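Local structure of cellulosomal scaffoldin adaptor protein B (Acetivibrio cellulolyticus, 3FNK) at residues A[12-17]-A[27-32]; A[130-135]-A[169-174]. The protein serves as an adaptor scaffoldin of the cellulosome, and the part described here is its second type II cohesin, a dockerin-binding module. One frame throughout, in Å; residues are numbered along the deposited sequence.

Contact 1 (A[12-17]-A[27-32]); sequences ITMGYD and IKATVK
Met14 and Ala29 meet on the buried face of two antiparallel strands, 12-16 and 27-32. Met14 SD lies 3.6 Å from Ala29 CB. Met14 CG stands anti to the backbone N (chi1 -165°) and also touches this methyl. Tyr16, on the same face as Met14, meets the same methyl with its ring edge: Ala29 CB lies in the ring plane, 3.9 Å from Tyr16 CE1. Ile12 CD1 packs on Val31 CG1 at 3.8 Å. Beyond the pair, Val44 and Ile46 of strand 39-47 cover Ile12 and Met14. This face is the tight part.

The backbones are joined by reciprocal bonds at Thr13 with Lys32 and at Gly15 with Thr30. The bond from Thr13 N to Lys32 O, 2.8 Å long, is close to linear at 169°. At the strand end, Asp17 N binds Lys28 O, and Lys28 N returns a longer bond of 3.2 Å to Asp17 OD1. That donor comes from above the carboxylate plane.

The other face is more polar. It opens to solvent at Lys28, Thr30 and Lys32, with Asp17 exposed at the end; Thr13 is buried. The extended Lys32 chain lies beside Thr13, pointing the same way, with its CE 3.7 Å from Thr13 CG2. A water donates to Gly15 O and accepts from Thr30 OG1 at 2.7 Å. Lys28 CG, CD and CE lie close to Asp17 OD2, but the charged ends form no salt bridge. Lys28 NZ bonds to Pro58 O instead, and Thr13 OG1 bonds to Ile167 O. The strands form a beta hairpin within one sheet, flanked by strands 165-167 and 118-127. Its apolar face turns to strand 39-47 of the facing sheet, as in the jelly-roll beta sandwich of the cohesins.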
loop_
_atom_site.group_PDB
_atom_site.type_symbol
_atom_site.label_atom_id
_atom_site.label_comp_id
_atom_site.label_asym_id
_atom_site.label_seq_id
_atom_site.Cartn_x
_atom_site.Cartn_y
_atom_site.Cartn_z
ATOM N N ILE A 12 9.016 2.295 -2.926
ATOM C CA ILE A 12 7.619 2.208 -2.586
ATOM C C ILE A 12 7.425 2.894 -1.257
ATOM O O ILE A 12 8.221 2.723 -0.323
ATOM C CB ILE A 12 7.092 0.719 -2.562
ATOM C CG1 ILE A 12 5.587 0.690 -2.242
ATOM C CG2 ILE A 12 7.926 -0.155 -1.635
ATOM C CD1 ILE A 12 4.908 -0.730 -2.430
ATOM N N THR A 13 6.361 3.671 -1.149
ATOM C CA THR A 13 6.121 4.292 0.123
ATOM C C THR A 13 4.629 4.390 0.454
ATOM O O THR A 13 3.770 4.014 -0.361
ATOM C CB THR A 13 6.829 5.693 0.178
ATOM O OG1 THR A 13 7.033 6.066 1.550
ATOM C CG2 THR A 13 6.017 6.721 -0.524
ATOM N N MET A 14 4.343 4.872 1.667
ATOM C CA MET A 14 2.997 5.351 2.051
ATOM C C MET A 14 3.024 6.854 2.367
ATOM O O MET A 14 3.851 7.277 3.181
ATOM C CB MET A 14 2.525 4.567 3.279
ATOM C CG MET A 14 1.041 4.681 3.567
ATOM S SD MET A 14 0.658 3.755 5.055
ATOM C CE MET A 14 1.141 2.093 4.552
ATOM N N GLY A 15 2.143 7.643 1.743
ATOM C CA GLY A 15 1.920 9.051 2.138
ATOM C C GLY A 15 0.554 9.284 2.809
ATOM O O GLY A 15 -0.425 8.587 2.478
ATOM N N TYR A 16 0.495 10.222 3.761
ATOM C CA TYR A 16 -0.759 10.636 4.438
ATOM C C TYR A 16 -1.288 11.923 3.898
ATOM O O TYR A 16 -0.519 12.816 3.566
ATOM C CB TYR A 16 -0.557 10.835 5.926
ATOM C CG TYR A 16 -0.005 9.639 6.630
ATOM C CD1 TYR A 16 -0.555 8.379 6.422
ATOM C CD2 TYR A 16 1.070 9.760 7.528
ATOM C CE1 TYR A 16 -0.043 7.268 7.059
ATOM C CE2 TYR A 16 1.587 8.635 8.192
ATOM C CZ TYR A 16 1.018 7.399 7.945
ATOM O OH TYR A 16 1.486 6.256 8.572
ATOM N N ASP A 17 -2.605 12.057 3.820
ATOM C CA ASP A 17 -3.137 13.352 3.467
ATOM C C ASP A 17 -3.019 14.327 4.648
ATOM O O ASP A 17 -3.077 15.522 4.444
ATOM C CB ASP A 17 -4.545 13.282 2.842
ATOM C CG ASP A 17 -5.632 12.858 3.820
ATOM O OD1 ASP A 17 -5.366 12.408 4.951
ATOM O OD2 ASP A 17 -6.803 12.977 3.419
ATOM N N ILE A 27 -7.643 9.597 8.361
ATOM C CA ILE A 27 -6.474 9.944 7.547
ATOM C C ILE A 27 -6.439 8.929 6.398
ATOM O O ILE A 27 -6.534 7.707 6.648
ATOM C CB ILE A 27 -5.181 9.796 8.343
ATOM C CG1 ILE A 27 -5.202 10.706 9.584
ATOM C CG2 ILE A 27 -3.970 10.096 7.455
ATOM C CD1 ILE A 27 -4.336 10.202 10.726
ATOM N N LYS A 28 -6.322 9.404 5.157
ATOM C CA LYS A 28 -6.048 8.476 4.075
ATOM C C LYS A 28 -4.561 8.240 3.788
ATOM O O LYS A 28 -3.785 9.184 3.563
ATOM C CB LYS A 28 -6.854 8.747 2.809
ATOM C CG LYS A 28 -6.662 10.039 2.133
ATOM C CD LYS A 28 -8.008 10.447 1.479
ATOM C CE LYS A 28 -9.071 10.575 2.557
ATOM N NZ LYS A 28 -10.486 10.714 2.054
ATOM N N ALA A 29 -4.195 6.960 3.859
ATOM C CA ALA A 29 -2.846 6.483 3.612
ATOM C C ALA A 29 -2.818 5.896 2.213
ATOM O O ALA A 29 -3.643 5.031 1.890
ATOM C CB ALA A 29 -2.472 5.444 4.639
ATOM N N THR A 30 -1.910 6.412 1.384
ATOM C CA THR A 30 -1.778 6.036 -0.031
ATOM C C THR A 30 -0.444 5.301 -0.251
ATOM O O THR A 30 0.627 5.833 0.078
ATOM C CB THR A 30 -1.827 7.248 -0.947
ATOM O OG1 THR A 30 -3.071 7.932 -0.767
ATOM C CG2 THR A 30 -1.685 6.843 -2.393
ATOM N N VAL A 31 -0.527 4.072 -0.777
ATOM C CA VAL A 31 0.651 3.271 -1.117
ATOM C C VAL A 31 0.957 3.713 -2.540
ATOM O O VAL A 31 0.057 3.786 -3.365
ATOM C CB VAL A 31 0.369 1.729 -1.048
ATOM C CG1 VAL A 31 1.576 0.907 -1.557
ATOM C CG2 VAL A 31 0.004 1.300 0.364
ATOM N N LYS A 32 2.225 4.016 -2.822
ATOM C CA LYS A 32 2.615 4.570 -4.105
ATOM C C LYS A 32 4.083 4.238 -4.420
ATOM O O LYS A 32 4.892 3.983 -3.515
ATOM C CB LYS A 32 2.407 6.087 -4.082
ATOM C CG LYS A 32 3.200 6.791 -2.953
ATOM C CD LYS A 32 2.712 8.245 -2.863
ATOM C CE LYS A 32 3.364 9.013 -1.738
ATOM N NZ LYS A 32 2.875 10.443 -1.879
HETATM O O HOH W 1 -3.024 9.668 1.334
#

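Contact 2 (A[130-135]-A[169-174]); sequences KKATTV and PGEINS
Thr133 OG1 is anti to its backbone N (chi1 -156°), and its CG2 sits between N and the carbonyl carbon, beside Ile172. In Ile172, chi1 of -75° sets CG1 anti to the carbonyl carbon and leaves CG2 anti to the backbone N, where it meets Thr133 CG2. The two side chains lie side by side and point the same way, with Thr133 CG2 3.7 Å from Ile172 CB. The motif is a single antiparallel beta bridge, a hydrogen-bonded pair between two loops of the cohesin module.

Its two bonds are reciprocal. Thr133 N gives to Ile172 O at 3.0 Å. Ile172 N gives to Thr133 O at 2.6 Å, a short bond nearly along the C=O axis. Leu53 and Val52 pack against Thr133, and Tyr16 against Ile172, so the centre of the bridge is buried.

Lys130, Ala132, Thr134 and Glu171 are exposed, whereas Asn173 and Val135 are buried. The Thr134 and Glu171 side chains cross obliquely, and Thr134 CG2 touches Glu171 CG at 3.5 Å. At the far end Ala132 CA makes a CA-H...O contact of 3.4 Å with Asn173 O. The Lys130 chain runs at about a right angle to the Asn173 side chain, with CG near ND2. Asn173 was modelled in two conformers, so that touch is doubtful. In the conformer described, its OD1 accepts from Ala21 N, which ties segment 169-174 to the loop after strand 11-16. Towards the other end Pro169 CG rests 3.1 Å from Val135 O. Within segment 169-174, Ser174 OG donates to the anti lone pair of Glu171 OE2 at 2.6 Å.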
loop_
_atom_site.group_PDB
_atom_site.type_symbol
_atom_site.label_atom_id
_atom_site.label_comp_id
_atom_site.label_asym_id
_atom_site.label_seq_id
_atom_site.Cartn_x
_atom_site.Cartn_y
_atom_site.Cartn_z
ATOM N N LYS A 130 -6.193 10.156 20.148
ATOM C CA LYS A 130 -5.209 11.121 19.681
ATOM C C LYS A 130 -3.871 10.864 20.411
ATOM O O LYS A 130 -3.462 11.629 21.283
ATOM C CB LYS A 130 -5.728 12.541 19.872
ATOM C CG LYS A 130 -4.972 13.554 19.057
ATOM C CD LYS A 130 -5.848 14.725 18.708
ATOM C CE LYS A 130 -5.009 15.921 18.261
ATOM N NZ LYS A 130 -4.488 16.677 19.430
ATOM N N LYS A 131 -3.212 9.762 20.053
ATOM C CA LYS A 131 -2.006 9.273 20.722
ATOM C C LYS A 131 -0.926 8.967 19.673
ATOM O O LYS A 131 -1.249 8.551 18.551
ATOM C CB LYS A 131 -2.344 8.022 21.538
ATOM C CG LYS A 131 -1.152 7.282 22.118
ATOM C CD LYS A 131 -1.602 6.103 22.970
ATOM C CE LYS A 131 -0.424 5.415 23.645
ATOM N NZ LYS A 131 -0.886 4.313 24.551
ATOM N N ALA A 132 0.344 9.173 20.040
ATOM C CA ALA A 132 1.486 9.027 19.119
ATOM C C ALA A 132 1.537 7.650 18.482
ATOM O O ALA A 132 1.638 6.632 19.172
ATOM C CB ALA A 132 2.824 9.317 19.840
ATOM N N THR A 133 1.488 7.613 17.158
ATOM C CA THR A 133 1.327 6.320 16.499
ATOM C C THR A 133 1.972 6.234 15.120
ATOM O O THR A 133 1.943 7.190 14.336
ATOM C CB THR A 133 -0.192 5.894 16.466
ATOM O OG1 THR A 133 -0.308 4.473 16.349
ATOM C CG2 THR A 133 -0.970 6.599 15.374
ATOM N N THR A 134 2.539 5.063 14.836
ATOM C CA THR A 134 3.156 4.797 13.527
ATOM C C THR A 134 2.587 3.560 12.805
ATOM O O THR A 134 2.263 2.530 13.412
ATOM C CB THR A 134 4.664 4.652 13.655
ATOM O OG1 THR A 134 4.942 3.670 14.659
ATOM C CG2 THR A 134 5.289 5.974 14.095
ATOM N N VAL A 135 2.480 3.694 11.491
ATOM C CA VAL A 135 2.122 2.605 10.593
ATOM C C VAL A 135 3.394 2.206 9.838
ATOM O O VAL A 135 4.126 3.082 9.377
ATOM C CB VAL A 135 1.031 3.098 9.632
ATOM C CG1 VAL A 135 0.733 2.077 8.536
ATOM C CG2 VAL A 135 -0.232 3.426 10.433
ATOM N N PRO A 169 6.321 5.485 6.400
ATOM C CA PRO A 169 5.586 6.753 6.252
ATOM C C PRO A 169 5.793 7.839 7.305
ATOM O O PRO A 169 5.489 9.007 7.029
ATOM C CB PRO A 169 4.118 6.315 6.288
ATOM C CG PRO A 169 4.137 5.022 7.000
ATOM C CD PRO A 169 5.409 4.351 6.621
ATOM N N GLY A 170 6.262 7.496 8.496
ATOM C CA GLY A 170 6.413 8.552 9.529
ATOM C C GLY A 170 5.222 8.676 10.476
ATOM O O GLY A 170 4.130 8.165 10.187
ATOM N N GLU A 171 5.428 9.370 11.591
ATOM C CA GLU A 171 4.512 9.291 12.737
ATOM C C GLU A 171 3.180 10.006 12.532
ATOM O O GLU A 171 3.081 10.955 11.756
ATOM C CB GLU A 171 5.211 9.763 14.016
ATOM C CG GLU A 171 4.600 9.205 15.309
ATOM C CD GLU A 171 5.528 9.333 16.504
ATOM O OE1 GLU A 171 5.869 8.290 17.118
ATOM O OE2 GLU A 171 5.925 10.474 16.825
ATOM N N ILE A 172 2.151 9.505 13.214
ATOM C CA ILE A 172 0.830 10.130 13.194
ATOM C C ILE A 172 0.561 10.747 14.561
ATOM O O ILE A 172 0.904 10.148 15.609
ATOM C CB ILE A 172 -0.290 9.142 12.758
ATOM C CG1 ILE A 172 -0.216 8.917 11.241
ATOM C CG2 ILE A 172 -1.691 9.687 13.081
ATOM C CD1 ILE A 172 -1.228 7.879 10.680
ATOM N N ASN A 173 -0.040 11.937 14.553
ATOM C CA ASN A 173 -0.274 12.729 15.768
ATOM C C ASN A 173 0.930 12.671 16.704
ATOM O O ASN A 173 0.850 12.104 17.803
ATOM C CB ASN A 173 -1.549 12.272 16.494
ATOM C CG ASN A 173 -2.822 12.754 15.815
ATOM O OD1 ASN A 173 -2.863 13.834 15.241
ATOM N ND2 ASN A 173 -3.872 11.950 15.894
ATOM N N SER A 174 2.054 13.226 16.245
ATOM C CA SER A 174 3.301 13.186 17.008
ATOM C C SER A 174 3.202 14.045 18.241
ATOM O O SER A 174 2.684 15.159 18.168
ATOM C CB SER A 174 4.463 13.689 16.154
ATOM O OG SER A 174 5.157 12.592 15.607
#

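How the contacts relate
Contact 1 lies near the centre of the module. The centre of contact 2 is about 17 Å from the centre of the chain, and the two contact centres are about 13 Å apart. Contact 1 pairs two regular strands over several residues. Contact 2 pairs two loops at a single bridge. Sulfur, methyl and ring contacts dominate the inner face of contact 1, whereas contact 2 has a small buried centre and exposed, partly charged flanks. Tyr16 connects them. Its ring reaches into contact 2, where Tyr16 OH packs on Pro169 CG at 3.3 Å and on Val135 CB at 3.4 Å. Met14 O also packs against Pro169 CB.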